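Local coordinates for protein transcriptional regulator, LRP/AsnC family (Neisseria meningitidis, PDB 2P5V) that probably regulates transcription as an Lrp/AsnC-family factor, binding DNA sequence-specifically through a winged helix-turn-helix domain, and binds calcium ions, at residues L19-R24 / T151-L156; S65-L70 / F115-N120; Q71-V76 / D109-A114; R85-A90 / S132-Q137. All blocks are in the same frame, centred on the assembly; numbering follows the deposited sequence.

Interaction 1: L19-R24 / T151-L156; sequences LQENGR and TTSLPL
Gln20, near the end of helix 10-21, reaches across to the backbone of Ser153 and Leu154. Its CB starts the contact against Ser153 OG (3.7 Å). With CG anti to the carbonyl carbon (chi1 -85°) and the chain extended beyond it, CD arrives 3.4 Å from Leu154 N. The terminal amide then grips one residue twice. OE1 accepts from Leu154 N at 2.8 Å, the donor tilted from the carbonyl plane of the amide, while NE2 donates to a lone pair of Leu154 O at 3.1 Å in an almost straight bond (176°). NE2 also touches Leu156 CD1 (4.1 Å). A glutamine suits this place because its amide offers a donor and an acceptor side by side, matching the C=O and N-H of an extended residue. Beside it, Glu21 OE2 lies 2.7 Å from Ser153 OG, and a water donates to both Ser153 OG and Gln20 O. Thr151 OG1 takes the N-H of Ser153, an ST turn that shapes the incoming loop. Leu156 continues onto Ile13 and Leu16 of the same helix. The arrangement ties the C-terminal tail of the chain to the winged helix-turn-helix DNA-binding domain of this Lrp/AsnC-type regulator.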
loop_
_atom_site.group_PDB
_atom_site.type_symbol
_atom_site.label_atom_id
_atom_site.label_comp_id
_atom_site.label_asym_id
_atom_site.label_seq_id
_atom_site.Cartn_x
_atom_site.Cartn_y
_atom_site.Cartn_z
ATOM N N LEU G 19 -14.895 -11.156 -39.587
ATOM C CA LEU G 19 -14.065 -9.983 -39.877
ATOM C C LEU G 19 -13.101 -9.613 -38.740
ATOM O O LEU G 19 -12.026 -9.061 -38.994
ATOM C CB LEU G 19 -14.949 -8.777 -40.213
ATOM C CG LEU G 19 -15.670 -8.824 -41.560
ATOM C CD1 LEU G 19 -16.648 -7.658 -41.655
ATOM C CD2 LEU G 19 -14.675 -8.811 -42.724
ATOM N N GLN G 20 -13.494 -9.893 -37.496
ATOM C CA GLN G 20 -12.623 -9.635 -36.351
ATOM C C GLN G 20 -11.346 -10.463 -36.439
ATOM O O GLN G 20 -10.269 -9.981 -36.090
ATOM C CB GLN G 20 -13.339 -9.907 -35.025
ATOM C CG GLN G 20 -14.163 -8.730 -34.531
ATOM C CD GLN G 20 -14.586 -8.863 -33.086
ATOM O OE1 GLN G 20 -14.474 -7.911 -32.309
ATOM N NE2 GLN G 20 -15.060 -10.045 -32.708
ATOM N N GLU G 21 -11.479 -11.696 -36.917
ATOM C CA GLU G 21 -10.342 -12.592 -37.101
ATOM C C GLU G 21 -9.624 -12.387 -38.431
ATOM O O GLU G 21 -8.405 -12.505 -38.495
ATOM C CB GLU G 21 -10.789 -14.050 -36.961
ATOM C CG GLU G 21 -11.086 -14.453 -35.526
ATOM C CD GLU G 21 -9.879 -14.274 -34.615
ATOM O OE1 GLU G 21 -8.827 -14.893 -34.877
ATOM O OE2 GLU G 21 -9.979 -13.503 -33.639
ATOM N N ASN G 22 -10.378 -12.080 -39.483
ATOM C CA ASN G 22 -9.831 -11.938 -40.835
ATOM C C ASN G 22 -10.343 -10.648 -41.469
ATOM O O ASN G 22 -11.277 -10.658 -42.280
ATOM C CB ASN G 22 -10.220 -13.140 -41.710
ATOM C CG ASN G 22 -10.135 -14.465 -40.971
ATOM O OD1 ASN G 22 -9.087 -15.113 -40.945
ATOM N ND2 ASN G 22 -11.251 -14.878 -40.375
ATOM N N GLY G 23 -9.722 -9.540 -41.090
ATOM C CA GLY G 23 -10.160 -8.215 -41.513
ATOM C C GLY G 23 -9.923 -7.874 -42.975
ATOM O O GLY G 23 -10.476 -6.894 -43.469
ATOM N N ARG G 24 -9.115 -8.670 -43.675
ATOM C CA ARG G 24 -8.809 -8.397 -45.083
ATOM C C ARG G 24 -9.468 -9.374 -46.080
ATOM O O ARG G 24 -8.897 -9.680 -47.127
ATOM C CB ARG G 24 -7.290 -8.348 -45.288
ATOM C CG ARG G 24 -6.862 -7.292 -46.283
ATOM C CD ARG G 24 -5.366 -7.245 -46.424
ATOM N NE ARG G 24 -4.916 -5.970 -46.972
ATOM C CZ ARG G 24 -4.915 -5.647 -48.262
ATOM N NH1 ARG G 24 -5.350 -6.499 -49.184
ATOM N NH2 ARG G 24 -4.478 -4.454 -48.636
ATOM N N THR G 151 -5.959 -10.956 -27.811
ATOM C CA THR G 151 -6.806 -10.797 -28.988
ATOM C C THR G 151 -7.541 -9.446 -28.960
ATOM O O THR G 151 -7.722 -8.845 -27.911
ATOM C CB THR G 151 -7.811 -11.972 -29.146
ATOM O OG1 THR G 151 -8.695 -11.693 -30.240
ATOM C CG2 THR G 151 -8.630 -12.205 -27.867
ATOM N N THR G 152 -7.933 -8.981 -30.140
ATOM C CA THR G 152 -8.711 -7.751 -30.299
ATOM C C THR G 152 -10.202 -8.063 -30.478
ATOM O O THR G 152 -11.042 -7.162 -30.463
ATOM C CB THR G 152 -8.227 -6.955 -31.530
ATOM O OG1 THR G 152 -8.245 -7.802 -32.685
ATOM C CG2 THR G 152 -6.820 -6.441 -31.317
ATOM N N SER G 153 -10.523 -9.342 -30.630
ATOM C CA SER G 153 -11.879 -9.770 -30.893
ATOM C C SER G 153 -12.737 -9.692 -29.639
ATOM O O SER G 153 -12.424 -10.310 -28.612
ATOM C CB SER G 153 -11.895 -11.195 -31.438
ATOM O OG SER G 153 -10.979 -11.313 -32.502
ATOM N N LEU G 154 -13.816 -8.919 -29.736
ATOM C CA LEU G 154 -14.792 -8.796 -28.664
ATOM C C LEU G 154 -15.676 -10.030 -28.683
ATOM O O LEU G 154 -15.890 -10.619 -29.751
ATOM C CB LEU G 154 -15.650 -7.545 -28.852
ATOM C CG LEU G 154 -14.970 -6.188 -28.641
ATOM C CD1 LEU G 154 -15.884 -5.043 -29.108
ATOM C CD2 LEU G 154 -14.592 -6.012 -27.187
ATOM N N PRO G 155 -16.192 -10.426 -27.504
ATOM C CA PRO G 155 -17.130 -11.541 -27.411
ATOM C C PRO G 155 -18.505 -11.050 -27.838
ATOM O O PRO G 155 -18.900 -9.939 -27.474
ATOM C CB PRO G 155 -17.108 -11.885 -25.922
ATOM C CG PRO G 155 -16.858 -10.571 -25.253
ATOM C CD PRO G 155 -15.945 -9.808 -26.185
ATOM N N LEU G 156 -19.219 -11.848 -28.623
ATOM C CA LEU G 156 -20.483 -11.383 -29.211
ATOM C C LEU G 156 -21.682 -12.277 -28.897
ATOM O O LEU G 156 -22.790 -11.991 -29.340
ATOM C CB LEU G 156 -20.330 -11.198 -30.731
ATOM C CG LEU G 156 -19.239 -10.206 -31.169
ATOM C CD1 LEU G 156 -19.209 -10.024 -32.690
ATOM C CD2 LEU G 156 -19.383 -8.850 -30.465
HETATM O O HOH W 1 -10.772 -7.837 -33.864
HETATM O O HOH W 2 -12.825 -5.923 -32.054
HETATM O O HOH W 3 -8.835 -10.984 -33.645
#

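Interaction 2: S65-L70 / F115-N120; sequences SVNLGL and FFTDMN
Leu70 pairs with Phe116 where strand 70-78 begins and strand 110-116 ends, and a classic beta bulge forms there, Gly69 and Leu70 both facing Phe116. It is an antiparallel hydrogen-bonded pair: Leu70 N donates to Phe116 O (2.9 Å) and Phe116 N to Leu70 O (2.8 Å). On one side of the bulge, the side chains of Leu68 and Phe115 cross at about a right angle. Leu68 CD1 rests 4.0 Å from Phe115 CB, its other methyl, CD2, lies against the backbone at Phe116 C (3.5 Å), and the edge of the Phe115 ring is turned to Leu68 O. Leu70 works from another direction: its CB meets Phe116 CB, and CD1 passes Asp118 O to reach CE of Met119 (selenomethionine in the model) at 3.9 Å. Both apolar side chains also pack on Phe143 of strand 136-150. Asp118 is the N-cap of helix 119-130, its OD1 receiving the N-H of Ala121; only Thr117 and Asp118 separate strand and helix. Gly69 is a calcium ligand in a structure of this protein; no calcium is bound there in this chain, where Gly69 O hydrogen-bonds to a glycerol, probably from the crystallisation liquor. Asn67 takes up left-handed helical angles, which asparagine tolerates well. Its side chain slants across that of Thr117, ND2 to CG2 at 3.8 Å, and the backbone O of Asn67 receives a CA-H...O contact from Thr117 CA at 3.2 Å.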
loop_
_atom_site.group_PDB
_atom_site.type_symbol
_atom_site.label_atom_id
_atom_site.label_comp_id
_atom_site.label_asym_id
_atom_site.label_seq_id
_atom_site.Cartn_x
_atom_site.Cartn_y
_atom_site.Cartn_z
ATOM N N SER G 65 9.092 -8.711 -33.997
ATOM C CA SER G 65 9.581 -8.607 -35.363
ATOM C C SER G 65 10.065 -7.194 -35.677
ATOM O O SER G 65 10.920 -7.017 -36.535
ATOM C CB SER G 65 8.506 -9.045 -36.361
ATOM O OG SER G 65 7.448 -8.109 -36.412
ATOM N N VAL G 66 9.536 -6.192 -34.974
ATOM C CA VAL G 66 9.981 -4.807 -35.163
ATOM C C VAL G 66 10.804 -4.311 -33.971
ATOM O O VAL G 66 10.900 -3.104 -33.717
ATOM C CB VAL G 66 8.786 -3.868 -35.443
ATOM C CG1 VAL G 66 8.071 -4.309 -36.728
ATOM C CG2 VAL G 66 7.825 -3.837 -34.256
ATOM N N ASN G 67 11.389 -5.265 -33.243
ATOM C CA ASN G 67 12.376 -4.993 -32.204
ATOM C C ASN G 67 11.796 -4.320 -30.955
ATOM O O ASN G 67 12.526 -3.689 -30.191
ATOM C CB ASN G 67 13.548 -4.169 -32.786
ATOM C CG ASN G 67 14.751 -4.106 -31.852
ATOM O OD1 ASN G 67 15.028 -5.047 -31.108
ATOM N ND2 ASN G 67 15.467 -2.982 -31.883
ATOM N N LEU G 68 10.494 -4.464 -30.735
ATOM C CA LEU G 68 9.862 -3.875 -29.554
ATOM C C LEU G 68 9.712 -4.929 -28.452
ATOM O O LEU G 68 8.615 -5.404 -28.164
ATOM C CB LEU G 68 8.513 -3.246 -29.905
ATOM C CG LEU G 68 8.555 -1.965 -30.731
ATOM C CD1 LEU G 68 7.154 -1.653 -31.257
ATOM C CD2 LEU G 68 9.128 -0.789 -29.923
ATOM N N GLY G 69 10.835 -5.269 -27.830
ATOM C CA GLY G 69 10.861 -6.281 -26.782
ATOM C C GLY G 69 10.245 -5.890 -25.448
ATOM O O GLY G 69 9.912 -6.758 -24.667
ATOM N N LEU G 70 10.093 -4.592 -25.185
ATOM C CA LEU G 70 9.631 -4.097 -23.882
ATOM C C LEU G 70 8.189 -3.593 -23.978
ATOM O O LEU G 70 7.925 -2.591 -24.633
ATOM C CB LEU G 70 10.537 -2.950 -23.393
ATOM C CG LEU G 70 11.084 -2.905 -21.958
ATOM C CD1 LEU G 70 11.214 -1.444 -21.458
ATOM C CD2 LEU G 70 10.253 -3.734 -20.997
ATOM N N PHE G 115 4.985 0.505 -25.802
ATOM C CA PHE G 115 5.992 -0.392 -26.349
ATOM C C PHE G 115 7.317 0.306 -26.576
ATOM O O PHE G 115 7.355 1.445 -27.049
ATOM C CB PHE G 115 5.497 -0.969 -27.663
ATOM C CG PHE G 115 4.705 -2.228 -27.505
ATOM C CD1 PHE G 115 5.344 -3.458 -27.436
ATOM C CD2 PHE G 115 3.324 -2.190 -27.438
ATOM C CE1 PHE G 115 4.613 -4.633 -27.314
ATOM C CE2 PHE G 115 2.588 -3.365 -27.309
ATOM C CZ PHE G 115 3.239 -4.585 -27.255
ATOM N N PHE G 116 8.402 -0.393 -26.246
ATOM C CA PHE G 116 9.764 0.132 -26.399
ATOM C C PHE G 116 10.679 -0.973 -26.830
ATOM O O PHE G 116 10.342 -2.153 -26.682
ATOM C CB PHE G 116 10.254 0.738 -25.082
ATOM C CG PHE G 116 9.356 1.812 -24.557
ATOM C CD1 PHE G 116 9.587 3.143 -24.872
ATOM C CD2 PHE G 116 8.255 1.484 -23.794
ATOM C CE1 PHE G 116 8.733 4.132 -24.409
ATOM C CE2 PHE G 116 7.403 2.462 -23.324
ATOM C CZ PHE G 116 7.639 3.789 -23.633
ATOM N N THR G 117 11.823 -0.601 -27.391
ATOM C CA THR G 117 12.826 -1.582 -27.804
ATOM C C THR G 117 13.463 -2.233 -26.588
ATOM O O THR G 117 13.670 -3.445 -26.560
ATOM C CB THR G 117 13.944 -0.961 -28.653
ATOM O OG1 THR G 117 14.581 0.072 -27.902
ATOM C CG2 THR G 117 13.393 -0.387 -29.956
ATOM N N ASP G 118 13.766 -1.418 -25.583
ATOM C CA ASP G 118 14.431 -1.889 -24.377
ATOM C C ASP G 118 14.294 -0.858 -23.251
ATOM O O ASP G 118 13.622 0.167 -23.412
ATOM C CB ASP G 118 15.900 -2.205 -24.687
ATOM C CG ASP G 118 16.624 -1.041 -25.350
ATOM O OD1 ASP G 118 16.375 0.125 -24.982
ATOM O OD2 ASP G 118 17.443 -1.300 -26.247
HETATM N N MSE G 119 14.915 -1.151 -22.111
HETATM C CA MSE G 119 14.799 -0.314 -20.912
HETATM C C MSE G 119 15.396 1.084 -21.078
HETATM O O MSE G 119 14.911 2.033 -20.466
HETATM C CB MSE G 119 15.451 -1.012 -19.708
HETATM C CG MSE G 119 15.172 -0.346 -18.370
HETATM SE SE MSE G 119 13.252 -0.175 -18.014
HETATM C CE MSE G 119 12.779 -2.083 -17.943
ATOM N N ASN G 120 16.459 1.208 -21.873
ATOM C CA ASN G 120 17.055 2.519 -22.159
ATOM C C ASN G 120 16.087 3.472 -22.829
ATOM O O ASN G 120 16.023 4.650 -22.482
ATOM C CB ASN G 120 18.257 2.384 -23.095
ATOM C CG ASN G 120 19.530 2.144 -22.366
ATOM O OD1 ASN G 120 19.610 2.358 -21.161
ATOM N ND2 ASN G 120 20.559 1.711 -23.091
HETATM O O HOH W 4 13.570 -5.749 -28.365
#

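Interaction 3: Q71-V76 / D109-A114; sequences QAFIRV and DYLLQA. With CA (calcium ion), chain B.
The central strand pair of the Lrp/AsnC ligand-binding domain sheet is joined here, Ala72 facing Ala114, Ile74 facing Leu112 and Val76 facing Tyr110. The strands run antiparallel, 161° between their directions, and each of these three pairs exchanges two backbone hydrogen bonds, the shortest from Ile74 N to Leu112 O (2.7 Å). On this face the pairs build a hydrophobic layer: Ile74 CB meets Leu112 CB at 4.1 Å, and Val76 CG2 slants against Leu112 CD1 at 3.8 Å. Beta-branched isoleucine and valine favour the extended backbone, while the small Ala72 admits Phe122 of helix 119-130, which packs over this face. The other face is lined by Phe73, Gln113, Arg75 and Leu111. Gln113 CG, anti to the backbone N (chi1 -163°), is brought over the Phe73 ring as a CH-pi contact, 4.0 Å from the centroid and offset toward the rim; the two side chains lie side by side, pointing the same way. Arg75 lends its aliphatic CG to Leu111 CD1 (3.9 Å). Against this face packs a second subunit. At the strand's start, Asp109 OD1 binds calcium at 2.4 Å, joined by Glu107 O and by Asp138 OD2 of a neighbouring subunit, while Asp109 OD2 accepts from Ile78 N. Helices on one face and a partner's sheet on the other are typical of the dimeric alpha-beta barrel fold.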
loop_
_atom_site.group_PDB
_atom_site.type_symbol
_atom_site.label_atom_id
_atom_site.label_comp_id
_atom_site.label_asym_id
_atom_site.label_seq_id
_atom_site.Cartn_x
_atom_site.Cartn_y
_atom_site.Cartn_z
ATOM N N GLN G 71 7.265 -4.301 -23.333
ATOM C CA GLN G 71 5.877 -3.868 -23.220
ATOM C C GLN G 71 5.611 -3.441 -21.784
ATOM O O GLN G 71 5.730 -4.245 -20.860
ATOM C CB GLN G 71 4.922 -4.985 -23.612
ATOM C CG GLN G 71 3.449 -4.572 -23.493
ATOM C CD GLN G 71 2.504 -5.563 -24.123
ATOM O OE1 GLN G 71 2.862 -6.717 -24.388
ATOM N NE2 GLN G 71 1.284 -5.124 -24.358
ATOM N N ALA G 72 5.244 -2.173 -21.615
ATOM C CA ALA G 72 5.052 -1.569 -20.295
ATOM C C ALA G 72 3.589 -1.247 -20.021
ATOM O O ALA G 72 2.864 -0.782 -20.907
ATOM C CB ALA G 72 5.894 -0.298 -20.179
ATOM N N PHE G 73 3.161 -1.519 -18.789
ATOM C CA PHE G 73 1.925 -0.970 -18.253
ATOM C C PHE G 73 2.306 0.131 -17.270
ATOM O O PHE G 73 2.927 -0.139 -16.246
ATOM C CB PHE G 73 1.123 -2.058 -17.565
ATOM C CG PHE G 73 0.467 -3.000 -18.522
ATOM C CD1 PHE G 73 -0.824 -2.764 -18.959
ATOM C CD2 PHE G 73 1.151 -4.095 -19.020
ATOM C CE1 PHE G 73 -1.436 -3.627 -19.857
ATOM C CE2 PHE G 73 0.545 -4.961 -19.916
ATOM C CZ PHE G 73 -0.747 -4.729 -20.330
ATOM N N ILE G 74 1.976 1.375 -17.602
ATOM C CA ILE G 74 2.395 2.523 -16.790
ATOM C C ILE G 74 1.203 3.092 -16.033
ATOM O O ILE G 74 0.166 3.399 -16.621
ATOM C CB ILE G 74 3.039 3.634 -17.641
ATOM C CG1 ILE G 74 4.135 3.049 -18.542
ATOM C CG2 ILE G 74 3.607 4.733 -16.744
ATOM C CD1 ILE G 74 4.628 3.994 -19.631
ATOM N N ARG G 75 1.359 3.188 -14.714
ATOM C CA ARG G 75 0.351 3.752 -13.838
ATOM C C ARG G 75 0.710 5.203 -13.521
ATOM O O ARG G 75 1.712 5.475 -12.846
ATOM C CB ARG G 75 0.281 2.953 -12.545
ATOM C CG ARG G 75 -0.077 1.479 -12.687
ATOM C CD ARG G 75 -0.220 0.888 -11.289
ATOM N NE ARG G 75 -0.359 -0.564 -11.221
ATOM C CZ ARG G 75 -0.510 -1.252 -10.077
ATOM N NH1 ARG G 75 -0.571 -0.624 -8.902
ATOM N NH2 ARG G 75 -0.609 -2.582 -10.095
ATOM N N VAL G 76 -0.125 6.122 -14.004
ATOM C CA VAL G 76 0.120 7.559 -13.882
ATOM C C VAL G 76 -0.852 8.221 -12.908
ATOM O O VAL G 76 -2.069 7.976 -12.943
ATOM C CB VAL G 76 0.043 8.274 -15.272
ATOM C CG1 VAL G 76 0.353 9.775 -15.139
ATOM C CG2 VAL G 76 1.011 7.617 -16.250
ATOM N N ASP G 109 -4.886 6.655 -11.509
ATOM C CA ASP G 109 -5.691 7.632 -12.257
ATOM C C ASP G 109 -5.783 7.287 -13.745
ATOM O O ASP G 109 -6.871 7.308 -14.331
ATOM C CB ASP G 109 -5.117 9.050 -12.112
ATOM C CG ASP G 109 -5.006 9.485 -10.670
ATOM O OD1 ASP G 109 -5.565 8.789 -9.803
ATOM O OD2 ASP G 109 -4.350 10.507 -10.390
ATOM N N TYR G 110 -4.626 7.027 -14.351
ATOM C CA TYR G 110 -4.534 6.613 -15.744
ATOM C C TYR G 110 -3.656 5.377 -15.885
ATOM O O TYR G 110 -2.565 5.309 -15.301
ATOM C CB TYR G 110 -3.964 7.736 -16.598
ATOM C CG TYR G 110 -4.845 8.952 -16.670
ATOM C CD1 TYR G 110 -5.863 9.035 -17.609
ATOM C CD2 TYR G 110 -4.655 10.022 -15.807
ATOM C CE1 TYR G 110 -6.676 10.141 -17.685
ATOM C CE2 TYR G 110 -5.456 11.133 -15.876
ATOM C CZ TYR G 110 -6.469 11.192 -16.818
ATOM O OH TYR G 110 -7.262 12.310 -16.893
ATOM N N LEU G 111 -4.137 4.395 -16.643
ATOM C CA LEU G 111 -3.313 3.244 -17.014
ATOM C C LEU G 111 -2.938 3.304 -18.485
ATOM O O LEU G 111 -3.807 3.355 -19.347
ATOM C CB LEU G 111 -4.025 1.942 -16.738
ATOM C CG LEU G 111 -3.126 0.721 -16.997
ATOM C CD1 LEU G 111 -1.887 0.664 -16.027
ATOM C CD2 LEU G 111 -3.962 -0.545 -16.918
ATOM N N LEU G 112 -1.632 3.277 -18.752
ATOM C CA LEU G 112 -1.082 3.378 -20.089
ATOM C C LEU G 112 -0.429 2.056 -20.483
ATOM O O LEU G 112 0.166 1.374 -19.653
ATOM C CB LEU G 112 -0.049 4.498 -20.154
ATOM C CG LEU G 112 -0.555 5.946 -20.121
ATOM C CD1 LEU G 112 -1.347 6.243 -18.863
ATOM C CD2 LEU G 112 0.624 6.897 -20.237
ATOM N N GLN G 113 -0.547 1.697 -21.754
ATOM C CA GLN G 113 0.099 0.497 -22.280
ATOM C C GLN G 113 1.000 0.975 -23.421
ATOM O O GLN G 113 0.539 1.666 -24.331
ATOM C CB GLN G 113 -0.958 -0.520 -22.738
ATOM C CG GLN G 113 -0.436 -1.955 -22.934
ATOM C CD GLN G 113 -1.532 -2.984 -23.265
ATOM O OE1 GLN G 113 -2.714 -2.807 -22.939
ATOM N NE2 GLN G 113 -1.130 -4.070 -23.912
ATOM N N ALA G 114 2.293 0.656 -23.337
ATOM C CA ALA G 114 3.295 1.245 -24.238
ATOM C C ALA G 114 4.373 0.254 -24.648
ATOM O O ALA G 114 4.658 -0.699 -23.930
ATOM C CB ALA G 114 3.943 2.462 -23.591
HETATM CA CA CA B . -5.321 8.051 -7.567
#

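Interaction 4: R85-A90 / S132-Q137; sequences REDFAA and SHHGVQ
His134 reaches Asp87 because its CG sits between the backbone N and the carbonyl carbon (chi1 59°), whereas the neighbouring His133 has CG anti to the backbone N (chi1 -165°), which carries its ring toward helix 84-94. His134 NE2 donates to Asp87 OD2 at 3.0 Å. The carboxylate oxygen lies close to the plane of the imidazole, yet the donor comes from above the carboxylate plane. His133 is held at both nitrogens: ND1 accepts the N-H of Gly135 at 3.0 Å in the plane of the ring, and NE2 hydrogen-bonds to Ser91 OG and makes a weak bond to Asp87 O (3.4 Å). His133 CE1 also lies over one face of the His134 ring, 3.8 Å above it and toward the rim. Phe88 turns an edge to the face of His133, a T-shaped pair with planes at 83° and centroids 5.9 Å apart. Phe88 CE1 packs on Val136 CG2 (3.6 Å); the flat, apolar ring can thus offer an edge to His133 while packing on the Val136 methyl. The loop is a type I turn from His133 to Val136. Glycine fits its third position, where a CB would be crowded by His133 ND1. Lys80 of a neighbouring subunit donates to His133 O and Val136 O, so the turn is also held from that subunit. Since ND1 of His133 acts as an acceptor and NE2 as a donor, this ring is probably neutral with its proton on NE2, while the carboxylate of Asp87 would favour the protonated form of His134.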
loop_
_atom_site.group_PDB
_atom_site.type_symbol
_atom_site.label_atom_id
_atom_site.label_comp_id
_atom_site.label_asym_id
_atom_site.label_seq_id
_atom_site.Cartn_x
_atom_site.Cartn_y
_atom_site.Cartn_z
ATOM N N ARG G 85 -5.840 17.045 -16.466
ATOM C CA ARG G 85 -6.363 15.842 -17.138
ATOM C C ARG G 85 -6.470 16.033 -18.652
ATOM O O ARG G 85 -6.016 15.192 -19.436
ATOM C CB ARG G 85 -7.718 15.436 -16.550
ATOM C CG ARG G 85 -7.601 14.885 -15.137
ATOM C CD ARG G 85 -8.906 14.332 -14.612
ATOM N NE ARG G 85 -8.643 13.439 -13.486
ATOM C CZ ARG G 85 -8.678 12.109 -13.530
ATOM N NH1 ARG G 85 -9.001 11.462 -14.648
ATOM N NH2 ARG G 85 -8.399 11.421 -12.430
ATOM N N GLU G 86 -7.040 17.162 -19.043
ATOM C CA GLU G 86 -7.189 17.528 -20.440
ATOM C C GLU G 86 -5.842 17.615 -21.161
ATOM O O GLU G 86 -5.676 17.041 -22.232
ATOM C CB GLU G 86 -7.923 18.865 -20.525
ATOM C CG GLU G 86 -8.430 19.226 -21.903
ATOM C CD GLU G 86 -9.242 20.505 -21.898
ATOM O OE1 GLU G 86 -9.917 20.791 -20.881
ATOM O OE2 GLU G 86 -9.208 21.223 -22.916
ATOM N N ASP G 87 -4.888 18.327 -20.566
ATOM C CA ASP G 87 -3.548 18.495 -21.153
ATOM C C ASP G 87 -2.792 17.185 -21.297
ATOM O O ASP G 87 -2.014 17.006 -22.241
ATOM C CB ASP G 87 -2.700 19.451 -20.305
ATOM C CG ASP G 87 -3.189 20.880 -20.367
ATOM O OD1 ASP G 87 -3.975 21.234 -21.279
ATOM O OD2 ASP G 87 -2.782 21.660 -19.484
ATOM N N PHE G 88 -3.003 16.283 -20.346
ATOM C CA PHE G 88 -2.319 14.999 -20.341
ATOM C C PHE G 88 -2.895 14.085 -21.415
ATOM O O PHE G 88 -2.152 13.437 -22.156
ATOM C CB PHE G 88 -2.415 14.333 -18.960
ATOM C CG PHE G 88 -1.817 12.953 -18.921
ATOM C CD1 PHE G 88 -0.442 12.782 -19.025
ATOM C CD2 PHE G 88 -2.624 11.828 -18.816
ATOM C CE1 PHE G 88 0.126 11.515 -19.007
ATOM C CE2 PHE G 88 -2.063 10.551 -18.800
ATOM C CZ PHE G 88 -0.679 10.402 -18.899
ATOM N N ALA G 89 -4.223 14.032 -21.497
ATOM C CA ALA G 89 -4.884 13.280 -22.550
ATOM C C ALA G 89 -4.405 13.753 -23.932
ATOM O O ALA G 89 -4.158 12.936 -24.822
ATOM C CB ALA G 89 -6.402 13.406 -22.427
ATOM N N ALA G 90 -4.254 15.067 -24.098
ATOM C CA ALA G 90 -3.819 15.644 -25.372
ATOM C C ALA G 90 -2.417 15.180 -25.784
ATOM O O ALA G 90 -2.171 14.853 -26.955
ATOM C CB ALA G 90 -3.866 17.164 -25.297
ATOM N N SER G 132 8.258 14.776 -17.022
ATOM C CA SER G 132 8.463 16.198 -17.268
ATOM C C SER G 132 7.157 16.943 -17.566
ATOM O O SER G 132 7.114 18.176 -17.496
ATOM C CB SER G 132 9.420 16.377 -18.448
ATOM O OG SER G 132 8.884 15.780 -19.616
ATOM N N HIS G 133 6.109 16.196 -17.900
ATOM C CA HIS G 133 4.816 16.766 -18.246
ATOM C C HIS G 133 4.190 17.415 -17.012
ATOM O O HIS G 133 4.076 16.786 -15.957
ATOM C CB HIS G 133 3.892 15.678 -18.814
ATOM C CG HIS G 133 2.676 16.210 -19.518
ATOM N ND1 HIS G 133 1.678 16.897 -18.864
ATOM C CD2 HIS G 133 2.285 16.125 -20.813
ATOM C CE1 HIS G 133 0.730 17.222 -19.724
ATOM N NE2 HIS G 133 1.074 16.766 -20.914
ATOM N N HIS G 134 3.791 18.677 -17.163
ATOM C CA HIS G 134 3.243 19.494 -16.062
ATOM C C HIS G 134 2.000 18.893 -15.406
ATOM O O HIS G 134 1.716 19.174 -14.257
ATOM C CB HIS G 134 2.915 20.908 -16.558
ATOM C CG HIS G 134 1.917 20.950 -17.681
ATOM N ND1 HIS G 134 2.287 20.921 -19.011
ATOM C CD2 HIS G 134 0.563 21.029 -17.670
ATOM C CE1 HIS G 134 1.206 20.981 -19.769
ATOM N NE2 HIS G 134 0.147 21.048 -18.981
ATOM N N GLY G 135 1.259 18.086 -16.158
ATOM C CA GLY G 135 0.082 17.391 -15.646
ATOM C C GLY G 135 0.370 16.144 -14.831
ATOM O O GLY G 135 -0.516 15.670 -14.116
ATOM N N VAL G 136 1.598 15.623 -14.919
ATOM C CA VAL G 136 1.948 14.341 -14.306
ATOM C C VAL G 136 2.617 14.524 -12.946
ATOM O O VAL G 136 3.685 15.114 -12.847
ATOM C CB VAL G 136 2.867 13.491 -15.236
ATOM C CG1 VAL G 136 3.335 12.210 -14.533
ATOM C CG2 VAL G 136 2.137 13.153 -16.538
ATOM N N GLN G 137 1.975 13.994 -11.908
ATOM C CA GLN G 137 2.484 14.030 -10.540
ATOM C C GLN G 137 3.474 12.898 -10.314
ATOM O O GLN G 137 4.513 13.099 -9.695
ATOM C CB GLN G 137 1.320 13.865 -9.576
ATOM C CG GLN G 137 1.646 13.936 -8.105
ATOM C CD GLN G 137 0.496 13.389 -7.268
ATOM O OE1 GLN G 137 -0.472 14.102 -6.981
ATOM N NE2 GLN G 137 0.586 12.107 -6.893
#

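How the interactions relate
Interaction 1 closes the longest loop of the four, and the other three are nested inside it. It belongs to the DNA-binding end, its centre 24 to 33 Å from the others, and touches none of them. Interactions 2, 3 and 4 all reach the one antiparallel sheet; along the chain interaction 3 is nested inside interaction 2, while interaction 4 crosses both. Interaction 3 lies between its neighbours, with centres about 15 Å from interaction 2 and 14 Å from interaction 4, and touches both: Phe115 packs on Gln71, and Tyr110 and Val76 pack on Phe88. All four contain residues that meet other subunits, so both ends of the elongated chain take part in assembly.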